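Local coordinates for protein Avidin/streptavidin (Shewanella denitrificans, PDB 3SZH) that binds biotin with high affinity as a member of the avidin family, here seen without ligand and as a pair of subunits, at residues Gln5-Met10 and Leu21-Ile26; Trp13-Gly18 and Asp115-Thr120; Gln29-Gly34 and Asn53-Gly58; Ser62-Trp67 and Asn75-Trp80; Leu96-Val101 and Ile110-Asp115. One frame throughout, in Å; residues are numbered along the deposited sequence. Where two conformers were deposited one is given.

Interaction 1 of 5, residues Gln5-Met10 and Leu21-Ile26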
# COMPACT_ATOMS: atom_id res chain seq x y z
N GLN B 5 -19.66 7.47 11.28
CA GLN B 5 -19.38 6.26 10.54
C GLN B 5 -18.10 5.58 11.05
O GLN B 5 -17.12 6.25 11.32
CB GLN B 5 -19.22 6.62 9.08
CG GLN B 5 -19.09 5.45 8.14
CD GLN B 5 -19.06 5.90 6.73
OE1 GLN B 5 -17.99 5.95 6.12
NE2 GLN B 5 -20.21 6.28 6.20
N GLU B 6 -18.14 4.26 11.21
CA GLU B 6 -16.97 3.50 11.62
C GLU B 6 -16.22 2.90 10.44
O GLU B 6 -16.75 2.84 9.31
CB GLU B 6 -17.35 2.39 12.61
CG GLU B 6 -17.73 2.89 14.00
CD GLU B 6 -17.56 1.82 15.07
N LEU B 7 -15.01 2.45 10.71
CA LEU B 7 -14.18 1.81 9.69
C LEU B 7 -14.62 0.35 9.54
O LEU B 7 -14.23 -0.51 10.34
CB LEU B 7 -12.70 1.89 10.08
CG LEU B 7 -11.66 1.46 9.05
CD1 LEU B 7 -11.77 2.36 7.82
CD2 LEU B 7 -10.23 1.50 9.63
N THR B 8 -15.47 0.09 8.55
CA THR B 8 -16.02 -1.24 8.35
C THR B 8 -16.02 -1.64 6.88
O THR B 8 -15.81 -0.80 5.99
CB THR B 8 -17.50 -1.31 8.80
OG1 THR B 8 -18.30 -0.54 7.90
CG2 THR B 8 -17.70 -0.78 10.23
N ALA B 9 -16.32 -2.90 6.63
CA ALA B 9 -16.66 -3.30 5.29
C ALA B 9 -17.84 -2.45 4.85
O ALA B 9 -18.67 -2.04 5.68
CB ALA B 9 -17.01 -4.77 5.24
N MET B 10 -17.93 -2.21 3.55
CA MET B 10 -19.04 -1.45 2.96
C MET B 10 -19.16 -0.06 3.57
O MET B 10 -20.24 0.38 4.01
CB MET B 10 -20.36 -2.22 3.11
CG MET B 10 -20.25 -3.68 2.69
SD MET B 10 -19.57 -3.98 1.08
CE MET B 10 -20.36 -2.73 0.14
N LEU B 21 -13.05 6.66 -1.68
CA LEU B 21 -12.76 5.26 -1.40
C LEU B 21 -14.02 4.53 -1.00
O LEU B 21 -14.65 4.89 -0.00
CB LEU B 21 -11.71 5.13 -0.30
CG LEU B 21 -11.43 3.72 0.22
CD1 LEU B 21 -10.76 2.88 -0.86
CD2 LEU B 21 -10.59 3.72 1.48
N TYR B 22 -14.38 3.52 -1.78
CA TYR B 22 -15.50 2.61 -1.51
C TYR B 22 -14.90 1.32 -0.97
O TYR B 22 -14.34 0.54 -1.77
CB TYR B 22 -16.31 2.35 -2.78
CG TYR B 22 -16.85 3.59 -3.46
CD1 TYR B 22 -16.08 4.27 -4.42
CD2 TYR B 22 -18.12 4.11 -3.13
CE1 TYR B 22 -16.56 5.41 -5.06
CE2 TYR B 22 -18.61 5.23 -3.76
CZ TYR B 22 -17.83 5.87 -4.74
OH TYR B 22 -18.27 7.01 -5.38
N ILE B 23 -14.94 1.11 0.33
CA ILE B 23 -14.46 -0.14 0.90
C ILE B 23 -15.52 -1.20 0.72
O ILE B 23 -16.65 -1.03 1.20
CB ILE B 23 -14.05 -0.02 2.38
CG1 ILE B 23 -13.00 1.08 2.59
CG2 ILE B 23 -13.61 -1.37 2.93
CD1 ILE B 23 -12.58 1.25 4.07
N ASN B 24 -15.17 -2.28 0.03
CA ASN B 24 -16.07 -3.38 -0.21
C ASN B 24 -16.00 -4.43 0.89
O ASN B 24 -16.90 -4.49 1.71
CB ASN B 24 -15.81 -3.96 -1.59
CG ASN B 24 -16.67 -5.14 -1.87
OD1 ASN B 24 -16.22 -6.27 -1.75
ND2 ASN B 24 -17.92 -4.89 -2.21
N SER B 25 -14.97 -5.26 0.89
CA SER B 25 -14.81 -6.31 1.89
C SER B 25 -13.62 -6.01 2.80
O SER B 25 -12.62 -5.42 2.39
CB SER B 25 -14.64 -7.68 1.21
OG SER B 25 -13.45 -7.74 0.46
N ILE B 26 -13.77 -6.44 4.05
CA ILE B 26 -12.67 -6.58 4.98
C ILE B 26 -12.80 -7.98 5.57
O ILE B 26 -13.76 -8.27 6.30
CB ILE B 26 -12.67 -5.53 6.11
CG1 ILE B 26 -12.62 -4.10 5.55
CG2 ILE B 26 -11.52 -5.79 7.07
CD1 ILE B 26 -12.78 -3.01 6.63

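Interaction 2 of 5, residues Trp13-Gly18 and Asp115-Thr120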
# COMPACT_ATOMS: atom_id res chain seq x y z
N TRP B 13 -15.71 6.86 1.89
CA TRP B 13 -14.90 7.93 2.50
C TRP B 13 -14.48 8.89 1.40
O TRP B 13 -13.97 8.42 0.39
CB TRP B 13 -13.68 7.32 3.22
CG TRP B 13 -14.03 6.18 4.11
CD1 TRP B 13 -14.17 4.87 3.77
CD2 TRP B 13 -14.38 6.27 5.48
NE1 TRP B 13 -14.55 4.13 4.85
CE2 TRP B 13 -14.68 4.97 5.92
CE3 TRP B 13 -14.47 7.35 6.41
CZ2 TRP B 13 -15.10 4.70 7.24
CZ3 TRP B 13 -14.87 7.06 7.73
CH2 TRP B 13 -15.16 5.75 8.12
N VAL B 14 -14.64 10.19 1.60
CA VAL B 14 -14.41 11.19 0.54
C VAL B 14 -13.35 12.18 0.99
O VAL B 14 -13.46 12.78 2.06
CB VAL B 14 -15.71 11.97 0.15
CG1 VAL B 14 -15.50 12.74 -1.12
CG2 VAL B 14 -16.88 11.03 -0.03
N ASN B 15 -12.33 12.39 0.18
CA ASN B 15 -11.25 13.31 0.55
C ASN B 15 -11.50 14.75 0.11
O ASN B 15 -12.55 15.12 -0.42
CB ASN B 15 -9.87 12.79 0.08
CG ASN B 15 -9.63 12.93 -1.42
OD1 ASN B 15 -10.38 13.62 -2.12
ND2 ASN B 15 -8.57 12.30 -1.91
N GLN B 16 -10.52 15.60 0.41
CA GLN B 16 -10.61 17.05 0.14
C GLN B 16 -10.66 17.44 -1.35
O GLN B 16 -10.92 18.61 -1.69
CB GLN B 16 -9.47 17.79 0.87
CG GLN B 16 -8.08 17.62 0.24
CD GLN B 16 -7.43 16.24 0.45
OE1 GLN B 16 -7.84 15.45 1.32
NE2 GLN B 16 -6.39 15.99 -0.33
N ASP B 17 -10.36 16.50 -2.24
CA ASP B 17 -10.50 16.69 -3.68
C ASP B 17 -11.86 16.26 -4.20
O ASP B 17 -12.16 16.47 -5.38
CB ASP B 17 -9.45 15.90 -4.43
CG ASP B 17 -8.04 16.33 -4.10
OD1 ASP B 17 -7.81 17.54 -3.85
OD2 ASP B 17 -7.15 15.46 -4.14
N GLY B 18 -12.66 15.60 -3.35
CA GLY B 18 -13.92 15.00 -3.78
C GLY B 18 -13.82 13.54 -4.22
O GLY B 18 -14.80 12.98 -4.70
N ASP B 115 -3.96 13.17 2.49
CA ASP B 115 -5.42 13.20 2.22
C ASP B 115 -6.16 12.93 3.51
O ASP B 115 -5.77 12.03 4.28
CB ASP B 115 -5.83 12.09 1.24
CG ASP B 115 -5.52 12.37 -0.21
OD1 ASP B 115 -5.06 13.48 -0.57
OD2 ASP B 115 -5.73 11.43 -0.99
N VAL B 116 -7.23 13.68 3.76
CA VAL B 116 -8.14 13.37 4.86
C VAL B 116 -9.47 13.01 4.24
O VAL B 116 -10.04 13.78 3.48
CB VAL B 116 -8.28 14.52 5.86
CG1 VAL B 116 -9.31 14.15 6.90
CG2 VAL B 116 -6.91 14.82 6.52
N PHE B 117 -9.91 11.78 4.51
CA PHE B 117 -11.17 11.26 3.98
C PHE B 117 -12.21 11.39 5.09
O PHE B 117 -11.93 11.11 6.26
CB PHE B 117 -11.01 9.79 3.56
CG PHE B 117 -10.13 9.56 2.38
CD1 PHE B 117 -8.74 9.51 2.53
CD2 PHE B 117 -10.68 9.38 1.12
CE1 PHE B 117 -7.93 9.28 1.43
CE2 PHE B 117 -9.87 9.13 0.01
CZ PHE B 117 -8.50 9.08 0.16
N SER B 118 -13.38 11.86 4.72
CA SER B 118 -14.50 12.03 5.63
C SER B 118 -15.61 11.07 5.23
O SER B 118 -15.76 10.76 4.05
CB SER B 118 -15.02 13.47 5.56
OG SER B 118 -14.03 14.40 5.98
N GLN B 119 -16.40 10.61 6.18
CA GLN B 119 -17.54 9.78 5.85
C GLN B 119 -18.42 10.44 4.79
O GLN B 119 -18.57 11.68 4.79
CB GLN B 119 -18.35 9.49 7.09
CG GLN B 119 -18.91 10.69 7.82
CD GLN B 119 -19.71 10.27 9.00
OE1 GLN B 119 -19.14 9.87 10.02
NE2 GLN B 119 -21.03 10.33 8.88
N THR B 120 -18.96 9.60 3.90
CA THR B 120 -19.86 10.01 2.79
C THR B 120 -20.80 11.12 3.22
O THR B 120 -21.58 10.92 4.16
CB THR B 120 -20.76 8.82 2.26
OG1 THR B 120 -22.15 9.11 2.50
CG2 THR B 120 -20.43 7.52 2.93
O HOH W 1 -13.65 15.39 3.19
O HOH W 2 -4.79 14.65 -3.08

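Interaction 3 of 5, residues Gln29-Gly34 and Asn53-Gly58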
# COMPACT_ATOMS: atom_id res chain seq x y z
N GLN B 29 -9.01 -11.79 8.13
CA GLN B 29 -7.62 -11.41 8.38
C GLN B 29 -7.43 -9.89 8.30
O GLN B 29 -6.34 -9.40 8.58
CB GLN B 29 -6.70 -12.12 7.39
CG GLN B 29 -6.53 -13.59 7.68
CD GLN B 29 -7.75 -14.45 7.39
OE1 GLN B 29 -8.21 -15.20 8.25
NE2 GLN B 29 -8.28 -14.35 6.16
N GLY B 30 -8.47 -9.15 7.92
CA GLY B 30 -8.37 -7.69 7.73
C GLY B 30 -7.90 -7.30 6.34
O GLY B 30 -7.59 -6.15 6.11
N GLU B 31 -7.84 -8.24 5.40
CA GLU B 31 -7.49 -7.87 4.04
C GLU B 31 -8.65 -7.13 3.39
O GLU B 31 -9.81 -7.55 3.55
CB GLU B 31 -7.08 -9.07 3.20
CG GLU B 31 -6.19 -8.60 2.09
CD GLU B 31 -5.69 -9.68 1.15
OE1 GLU B 31 -5.76 -10.88 1.47
OE2 GLU B 31 -5.20 -9.30 0.08
N LEU B 32 -8.35 -6.04 2.70
CA LEU B 32 -9.35 -5.14 2.16
C LEU B 32 -9.46 -5.25 0.65
O LEU B 32 -8.44 -5.38 -0.05
CB LEU B 32 -8.96 -3.71 2.56
CG LEU B 32 -9.77 -2.51 2.08
CD1 LEU B 32 -9.71 -1.39 3.11
CD2 LEU B 32 -9.27 -2.03 0.72
N THR B 33 -10.67 -5.11 0.14
CA THR B 33 -10.92 -4.86 -1.28
C THR B 33 -11.84 -3.65 -1.37
O THR B 33 -12.55 -3.31 -0.42
CB THR B 33 -11.59 -6.02 -2.01
OG1 THR B 33 -12.94 -6.16 -1.58
CG2 THR B 33 -10.83 -7.34 -1.83
N GLY B 34 -11.79 -2.98 -2.51
CA GLY B 34 -12.69 -1.87 -2.76
C GLY B 34 -12.44 -1.24 -4.10
O GLY B 34 -11.78 -1.83 -4.98
N ASN B 53 -6.74 -2.59 -3.13
CA ASN B 53 -6.50 -3.60 -2.12
C ASN B 53 -5.81 -2.95 -0.92
O ASN B 53 -5.50 -1.76 -0.95
CB ASN B 53 -5.73 -4.82 -2.68
CG ASN B 53 -4.39 -4.46 -3.28
OD1 ASN B 53 -3.78 -3.45 -2.91
ND2 ASN B 53 -3.90 -5.29 -4.21
N GLY B 54 -5.61 -3.71 0.16
CA GLY B 54 -4.97 -3.16 1.35
C GLY B 54 -5.23 -4.02 2.56
O GLY B 54 -5.57 -5.21 2.44
N TRP B 55 -5.13 -3.37 3.72
CA TRP B 55 -5.22 -4.04 5.03
C TRP B 55 -5.84 -3.09 6.04
O TRP B 55 -5.60 -1.87 6.00
CB TRP B 55 -3.81 -4.38 5.56
CG TRP B 55 -3.06 -5.37 4.73
CD1 TRP B 55 -2.03 -5.11 3.89
CD2 TRP B 55 -3.28 -6.79 4.71
NE1 TRP B 55 -1.63 -6.29 3.30
CE2 TRP B 55 -2.37 -7.33 3.78
CE3 TRP B 55 -4.16 -7.65 5.38
CZ2 TRP B 55 -2.31 -8.71 3.50
CZ3 TRP B 55 -4.12 -9.02 5.11
CH2 TRP B 55 -3.20 -9.54 4.17
N VAL B 56 -6.56 -3.66 7.00
CA VAL B 56 -7.04 -2.95 8.18
C VAL B 56 -6.54 -3.68 9.41
O VAL B 56 -6.62 -4.91 9.49
CB VAL B 56 -8.60 -2.86 8.16
CG1 VAL B 56 -9.15 -2.28 9.44
CG2 VAL B 56 -9.05 -2.04 6.95
N PHE B 57 -6.05 -2.92 10.39
CA PHE B 57 -5.61 -3.48 11.67
C PHE B 57 -6.13 -2.54 12.74
O PHE B 57 -5.51 -1.52 13.05
CB PHE B 57 -4.09 -3.57 11.74
CG PHE B 57 -3.57 -4.55 12.78
CD1 PHE B 57 -2.28 -5.06 12.65
CD2 PHE B 57 -4.36 -4.99 13.84
CE1 PHE B 57 -1.78 -5.98 13.54
CE2 PHE B 57 -3.86 -5.90 14.75
CZ PHE B 57 -2.57 -6.40 14.60
N GLY B 58 -7.30 -2.84 13.29
CA GLY B 58 -7.96 -1.96 14.26
C GLY B 58 -8.36 -0.67 13.58
O GLY B 58 -9.21 -0.66 12.68

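Interaction 4 of 5, residues Ser62-Trp67 and Asn75-Trp80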
# COMPACT_ATOMS: atom_id res chain seq x y z
N SER B 62 -4.13 0.55 5.42
CA SER B 62 -3.39 0.85 4.19
C SER B 62 -4.29 0.49 3.02
O SER B 62 -5.02 -0.52 3.06
CB SER B 62 -2.06 0.09 4.11
OG SER B 62 -2.24 -1.25 3.76
N PHE B 63 -4.23 1.28 1.96
CA PHE B 63 -4.90 0.87 0.72
C PHE B 63 -4.13 1.42 -0.45
O PHE B 63 -3.43 2.42 -0.33
CB PHE B 63 -6.39 1.27 0.71
CG PHE B 63 -6.67 2.74 0.88
CD1 PHE B 63 -6.77 3.31 2.14
CD2 PHE B 63 -6.87 3.56 -0.25
CE1 PHE B 63 -7.06 4.67 2.29
CE2 PHE B 63 -7.16 4.94 -0.08
CZ PHE B 63 -7.26 5.47 1.18
N SER B 64 -4.23 0.72 -1.58
CA SER B 64 -3.45 1.10 -2.76
C SER B 64 -4.25 0.79 -4.01
O SER B 64 -5.03 -0.18 -4.08
CB SER B 64 -2.10 0.38 -2.72
OG SER B 64 -1.30 0.54 -3.88
N THR B 65 -4.04 1.65 -5.02
CA THR B 65 -4.70 1.50 -6.31
C THR B 65 -3.69 1.65 -7.42
O THR B 65 -2.82 2.54 -7.39
CB THR B 65 -5.88 2.49 -6.47
OG1 THR B 65 -6.71 2.06 -7.55
CG2 THR B 65 -5.44 3.91 -6.73
N LYS B 66 -3.81 0.78 -8.42
CA LYS B 66 -3.10 0.91 -9.68
C LYS B 66 -3.96 1.71 -10.65
O LYS B 66 -5.12 1.38 -10.88
CB LYS B 66 -2.78 -0.49 -10.23
CG LYS B 66 -2.22 -0.50 -11.65
CD LYS B 66 -1.80 -1.92 -12.08
CE LYS B 66 -1.47 -1.96 -13.54
NZ LYS B 66 -0.87 -3.27 -13.93
N TRP B 67 -3.39 2.76 -11.24
CA TRP B 67 -4.16 3.64 -12.12
C TRP B 67 -4.26 3.08 -13.53
O TRP B 67 -3.77 3.67 -14.50
CB TRP B 67 -3.59 5.06 -12.11
CG TRP B 67 -3.65 5.71 -10.76
CD1 TRP B 67 -2.59 5.92 -9.90
CD2 TRP B 67 -4.81 6.19 -10.10
NE1 TRP B 67 -3.05 6.52 -8.74
CE2 TRP B 67 -4.40 6.71 -8.85
CE3 TRP B 67 -6.16 6.28 -10.47
CZ2 TRP B 67 -5.29 7.29 -7.95
CZ3 TRP B 67 -7.04 6.84 -9.57
CH2 TRP B 67 -6.61 7.34 -8.33
N ASN B 75 -0.53 5.40 -15.55
CA ASN B 75 0.86 4.93 -15.55
C ASN B 75 1.55 4.93 -14.19
O ASN B 75 2.76 5.14 -14.10
CB ASN B 75 1.70 5.73 -16.57
CG ASN B 75 2.89 4.95 -17.05
OD1 ASN B 75 2.80 3.75 -17.25
ND2 ASN B 75 4.01 5.65 -17.26
N SER B 76 0.78 4.72 -13.12
CA SER B 76 1.33 4.88 -11.78
C SER B 76 0.46 4.15 -10.77
O SER B 76 -0.58 3.58 -11.12
CB SER B 76 1.40 6.37 -11.44
OG SER B 76 0.11 6.95 -11.55
N ILE B 77 0.93 4.13 -9.51
CA ILE B 77 0.26 3.45 -8.40
C ILE B 77 0.31 4.41 -7.21
O ILE B 77 1.38 4.96 -6.90
CB ILE B 77 1.04 2.16 -7.99
CG1 ILE B 77 1.18 1.18 -9.18
CG2 ILE B 77 0.34 1.46 -6.80
CD1 ILE B 77 2.17 0.07 -8.94
N THR B 78 -0.83 4.59 -6.53
CA THR B 78 -0.87 5.36 -5.29
C THR B 78 -1.13 4.44 -4.12
O THR B 78 -1.94 3.51 -4.21
CB THR B 78 -1.95 6.45 -5.34
OG1 THR B 78 -1.66 7.31 -6.44
CG2 THR B 78 -1.99 7.29 -4.04
N SER B 79 -0.41 4.67 -3.03
CA SER B 79 -0.59 3.92 -1.79
C SER B 79 -0.81 4.90 -0.65
O SER B 79 -0.06 5.86 -0.50
CB SER B 79 0.64 3.11 -1.45
OG SER B 79 0.88 2.17 -2.46
N TRP B 80 -1.82 4.66 0.16
CA TRP B 80 -2.17 5.45 1.34
C TRP B 80 -1.91 4.62 2.58
O TRP B 80 -2.22 3.42 2.64
CB TRP B 80 -3.65 5.79 1.29
CG TRP B 80 -4.13 6.74 0.25
CD1 TRP B 80 -4.40 8.06 0.42
CD2 TRP B 80 -4.48 6.44 -1.11
NE1 TRP B 80 -4.92 8.62 -0.71
CE2 TRP B 80 -4.96 7.65 -1.69
CE3 TRP B 80 -4.48 5.27 -1.89
CZ2 TRP B 80 -5.46 7.70 -2.99
CZ3 TRP B 80 -4.95 5.34 -3.20
CH2 TRP B 80 -5.44 6.54 -3.73

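Interaction 5 of 5, residues Leu96-Val101 and Ile110-Asp115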
# COMPACT_ATOMS: atom_id res chain seq x y z
N LEU B 96 -1.39 9.58 4.75
CA LEU B 96 -0.28 10.06 3.96
C LEU B 96 -0.15 9.11 2.78
O LEU B 96 -0.17 7.89 2.97
CB LEU B 96 1.01 10.03 4.77
CG LEU B 96 1.01 10.90 6.03
CD1 LEU B 96 2.35 10.75 6.75
CD2 LEU B 96 0.72 12.36 5.70
N TRP B 97 -0.01 9.66 1.58
CA TRP B 97 0.09 8.83 0.38
C TRP B 97 1.41 9.04 -0.33
O TRP B 97 2.10 10.06 -0.17
CB TRP B 97 -1.08 9.09 -0.58
CG TRP B 97 -1.30 10.52 -0.99
CD1 TRP B 97 -2.20 11.39 -0.46
CD2 TRP B 97 -0.61 11.24 -2.03
NE1 TRP B 97 -2.14 12.60 -1.10
CE2 TRP B 97 -1.18 12.54 -2.08
CE3 TRP B 97 0.39 10.91 -2.96
CZ2 TRP B 97 -0.76 13.51 -2.98
CZ3 TRP B 97 0.81 11.88 -3.85
CH2 TRP B 97 0.24 13.17 -3.85
N GLN B 98 1.74 8.03 -1.12
CA GLN B 98 2.89 8.03 -2.02
C GLN B 98 2.41 7.57 -3.38
O GLN B 98 1.66 6.59 -3.50
CB GLN B 98 3.98 7.09 -1.50
CG GLN B 98 4.47 7.43 -0.07
CD GLN B 98 5.62 6.55 0.36
OE1 GLN B 98 5.61 5.32 0.21
NE2 GLN B 98 6.64 7.18 0.87
N LEU B 99 2.89 8.25 -4.42
CA LEU B 99 2.57 7.96 -5.82
C LEU B 99 3.86 7.61 -6.55
O LEU B 99 4.78 8.44 -6.60
CB LEU B 99 1.92 9.20 -6.44
CG LEU B 99 1.58 9.30 -7.94
CD1 LEU B 99 2.78 9.55 -8.85
CD2 LEU B 99 0.81 8.10 -8.42
N VAL B 100 3.93 6.41 -7.10
CA VAL B 100 5.08 5.99 -7.89
C VAL B 100 4.67 5.80 -9.35
O VAL B 100 3.67 5.14 -9.66
CB VAL B 100 5.82 4.75 -7.29
CG1 VAL B 100 4.92 3.52 -7.19
CG2 VAL B 100 7.10 4.43 -8.08
N VAL B 101 5.47 6.40 -10.23
CA VAL B 101 5.24 6.36 -11.66
C VAL B 101 6.09 5.29 -12.34
O VAL B 101 7.29 5.15 -12.06
CB VAL B 101 5.53 7.76 -12.30
CG1 VAL B 101 5.18 7.78 -13.80
CG2 VAL B 101 4.78 8.86 -11.55
N ILE B 110 9.12 9.91 -6.47
CA ILE B 110 7.93 9.41 -5.78
C ILE B 110 7.25 10.61 -5.12
O ILE B 110 7.88 11.34 -4.35
CB ILE B 110 8.30 8.31 -4.77
CG1 ILE B 110 8.86 7.09 -5.52
CG2 ILE B 110 7.09 7.92 -3.94
CD1 ILE B 110 9.46 6.04 -4.60
N LEU B 111 6.02 10.88 -5.54
CA LEU B 111 5.28 12.03 -5.05
C LEU B 111 4.61 11.67 -3.73
O LEU B 111 4.21 10.53 -3.51
CB LEU B 111 4.22 12.47 -6.08
CG LEU B 111 4.74 12.85 -7.47
CD1 LEU B 111 3.61 13.33 -8.37
CD2 LEU B 111 5.84 13.90 -7.40
N LYS B 112 4.50 12.65 -2.85
CA LYS B 112 3.89 12.43 -1.55
C LYS B 112 2.90 13.52 -1.22
O LYS B 112 3.07 14.67 -1.62
CB LYS B 112 4.94 12.40 -0.44
CG LYS B 112 5.93 11.27 -0.49
CD LYS B 112 6.95 11.42 0.62
CE LYS B 112 8.01 10.35 0.50
NZ LYS B 112 8.39 10.17 -0.93
N GLY B 113 1.91 13.17 -0.41
CA GLY B 113 0.99 14.17 0.11
C GLY B 113 0.11 13.63 1.21
O GLY B 113 0.30 12.50 1.69
N GLN B 114 -0.83 14.47 1.63
CA GLN B 114 -1.75 14.12 2.72
C GLN B 114 -3.17 14.21 2.21
O GLN B 114 -3.54 15.18 1.58
CB GLN B 114 -1.62 15.02 3.98
CG GLN B 114 -2.89 14.92 4.91
CD GLN B 114 -2.67 14.56 6.42
OE1 GLN B 114 -2.14 15.39 7.19
NE2 GLN B 114 -3.18 13.37 6.85
N ASP B 115 -3.96 13.17 2.49
CA ASP B 115 -5.42 13.20 2.22
C ASP B 115 -6.16 12.93 3.51
O ASP B 115 -5.77 12.03 4.28
CB ASP B 115 -5.83 12.09 1.24
CG ASP B 115 -5.52 12.37 -0.21
OD1 ASP B 115 -5.06 13.48 -0.57
OD2 ASP B 115 -5.73 11.43 -0.99
O HOH W 3 -2.94 15.68 -1.24

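Interaction 1 of 5, residues Gln5-Met10 and Leu21-Ile26
Ile26 sends its CD1 methyl against the peptide that joins Thr8 to Ala9, 3.5 Å from Thr8 C and equally near Ala9 N. Its CG1 branch stands anti to the carbonyl carbon (chi1 -58°), and from there the chain runs on extended to that methyl. Ala9 answers with its one side-chain atom: CB rests 3.5 Å from Asn24 O. Earlier in the loop, the Leu7 and Ile23 side chains cross at about a right angle and meet through a single methyl from each, Leu7 CD1 to Ile23 CD1 at 4.0 Å. The other branch of Ile23, CG2, packs against the carbonyl oxygen of Thr8.

The segment 5-10 is the irregular lead-in to the first strand of the eight-stranded avidin barrel, and it runs across the end of strand 20-26, the two directions 103° apart. Leu7 also touches Val56 and Ile61, on strands further round the barrel. At the end of strand 20-26, Asn24 and Ser25 both face Thr33, a classic beta bulge, and Ser25 OG is bonded to Thr33 OG1.

A bond from Met10 N to Asn24 O, 3.1 Å, is doubtful, because the sulfur of Met10 is modelled too close to that oxygen and the placing of both is unsure. Within the loop, Thr8 OG1 gives its proton to Ala9 O at 2.7 Å, approaching from above the carbonyl plane.

Interaction 2 of 5, residues Trp13-Gly18 and Asp115-Thr120
Asn15 lies against Phe117 and reaches on to Asp115. Its CB sits over one face of the Phe117 ring, 3.7 Å from the centroid and toward the rim. CG comes next, near Phe117 CE2, placed between the backbone N and the carbonyl carbon (chi1 75°). At the tip the two amide atoms part company: OD1 accepts from Asp17 N in an Asx turn, while ND2 makes a weak bond to Asp115 OD2 at 3.1 Å. Gln16 uses both ends of its amide on the same strand. Its OE1 receives Val116 N, and its NE2 donates to Asp115 OD1 over 2.9 Å, within its own amide plane but from above that of the carboxylate.

Ahead of the turn from Asn15 to Gly18 the chains pair as antiparallel strands, joining the first strand of the barrel to the last and so closing it. Val14 and Ser118 exchange two backbone bonds, each 2.8 Å long. The CB atoms of Trp13 and Phe117 touch at 3.7 Å.

Asp115 OD2 also takes the indole N-H of Trp80. In streptavidin an Asn and an Asp bind the biotin ureido group, so Asn15 and Asp115 probably line the pocket here. The donors met by the buried carboxylate are neutral side chains, and Asp17 OD2 stands 4.6 Å from Asp115 OD1 with water 2 bridging them, a like charge that would tend to raise the carboxylate's pKa.

Interaction 3 of 5, residues Gln29-Gly34 and Asn53-Gly58
The Trp55 indole carries Glu31 on one face: CG sits over the six-membered ring, 3.8 Å from its centroid and 16° off the normal, in a CH-pi contact. Glu31 CB comes in beside it, 3.5 Å from Trp55 CZ3. The Glu31 carboxylate is turned only 25° from the indole plane, and at the ring edge Gln29 O lies near the plane. CG stands anti to the backbone N (chi1 -155°) with the chain extended beyond it, and the carboxylate ends at the second subunit, where OE2 is bonded to Asn53 ND2. Trp55 NE1 likewise donates to Ser64 O of the second subunit.

These residues sit on adjacent antiparallel strands of the avidin barrel, Glu31 paired with Trp55 and Leu32 with Gly54. Leu32 N donates to Gly54 O over 2.9 Å, while the return bond from Gly54 N to Leu32 O is weak. Val56 N reaches Gly30 O at 2.8 Å.

On the face bearing Leu32, its CD1 methyl meets Val56 CG2 at 4.0 Å, the two side chains crossing obliquely. Ile23 and Ile61 from the flanking strands pack on Leu32 there. At the loop end, Lys66 of the second subunit bonds through NZ to both Gln29 O and Val56 O.

Interaction 4 of 5, residues Ser62-Trp67 and Asn75-Trp80
Phe63 and Trp80 form an offset stack: the phenyl ring and the five-membered ring of the indole lie 4.4 Å apart between centroids, with planes 16° from parallel. The fit is tight, with Phe63 CE2 only 3.2 Å from Trp80 CD2, while Trp80 CB covers the phenyl face. Thr78 CG2 takes the opposite face of the indole, and Thr65 CG2 lies at its edge, 3.8 Å from Trp80 CZ3. Thr65 CG2 also sits over Trp67, whose NE1 donates to Thr78 OG1 at 2.8 Å, almost straight (173°) and in the ring plane.

A second layer fixes these rings. Asp115 OD2 accepts from Trp80 NE1, Phe117 meets Trp80 edge-to-face, and Tyr50 does the same to Trp67. On the other hairpin face, Ser64 is modelled in two conformers; in one, its OG bonds to Ser79 OG at 3.1 Å and, less surely, to Ser62 OG of the second subunit. The inner tryptophans and threonine match those around biotin in streptavidin, consistent with an avidin-type binding pocket inside the barrel.

Interaction 5 of 5, residues Leu96-Val101 and Ile110-Asp115
Strands 96-101 and 111-115 run antiparallel at 157°, their axes 4.7 Å apart at closest, with Trp97 and Gly113 exchanging one pair of backbone bonds and Leu99 and Leu111 another. This is the last hairpin of the avidin barrel. Trp97 CG lies between its backbone N and carbonyl carbon (chi1 55°), and the indole lies over the neighbouring strand: Gly113 N stands 3.4 Å above the ring, over its centre, and Gly113 CA makes a CH-pi contact with the five-membered ring. The bare backbone of Gly113 lets the ring come this close.

On the same face Leu99 and Leu111 lie side by side, their CD1 methyls 3.9 Å apart in one Leu99 conformer. On the other, Leu96 CD2 packs on Gln114 CB at 3.9 Å, and Leu96 and Gln98 pack against the second subunit. Trp97 also meets Trp80, the rings at about 60°. Its NE1 makes a weak bond, 3.1 Å, to Asp115 OD1, and also donates to water 3, which lies in the ring plane 3.2 Å from NE1.

Overall arrangement
From the N terminus, interaction 1 closes a short loop in which the lead-in segment folds back on strand 20-26. Interaction 2 starts inside that loop at Trp13 and ends near the C terminus, so the two cross, and it joins the first strand to the last. Interactions 3, 4 and 5 follow in series, all nested within the long loop that interaction 2 closes. Interaction 3 pairs strands 31-37 and 50-57, and backbone bonds carry its second strand into interaction 4. Interactions 4 and 5 are neighbouring hairpins, centres about 9 Å apart. Asp115 belongs to both interactions 2 and 5 and reaches Trp80 of interaction 4; interactions 3, 4 and 5 also touch the second subunit.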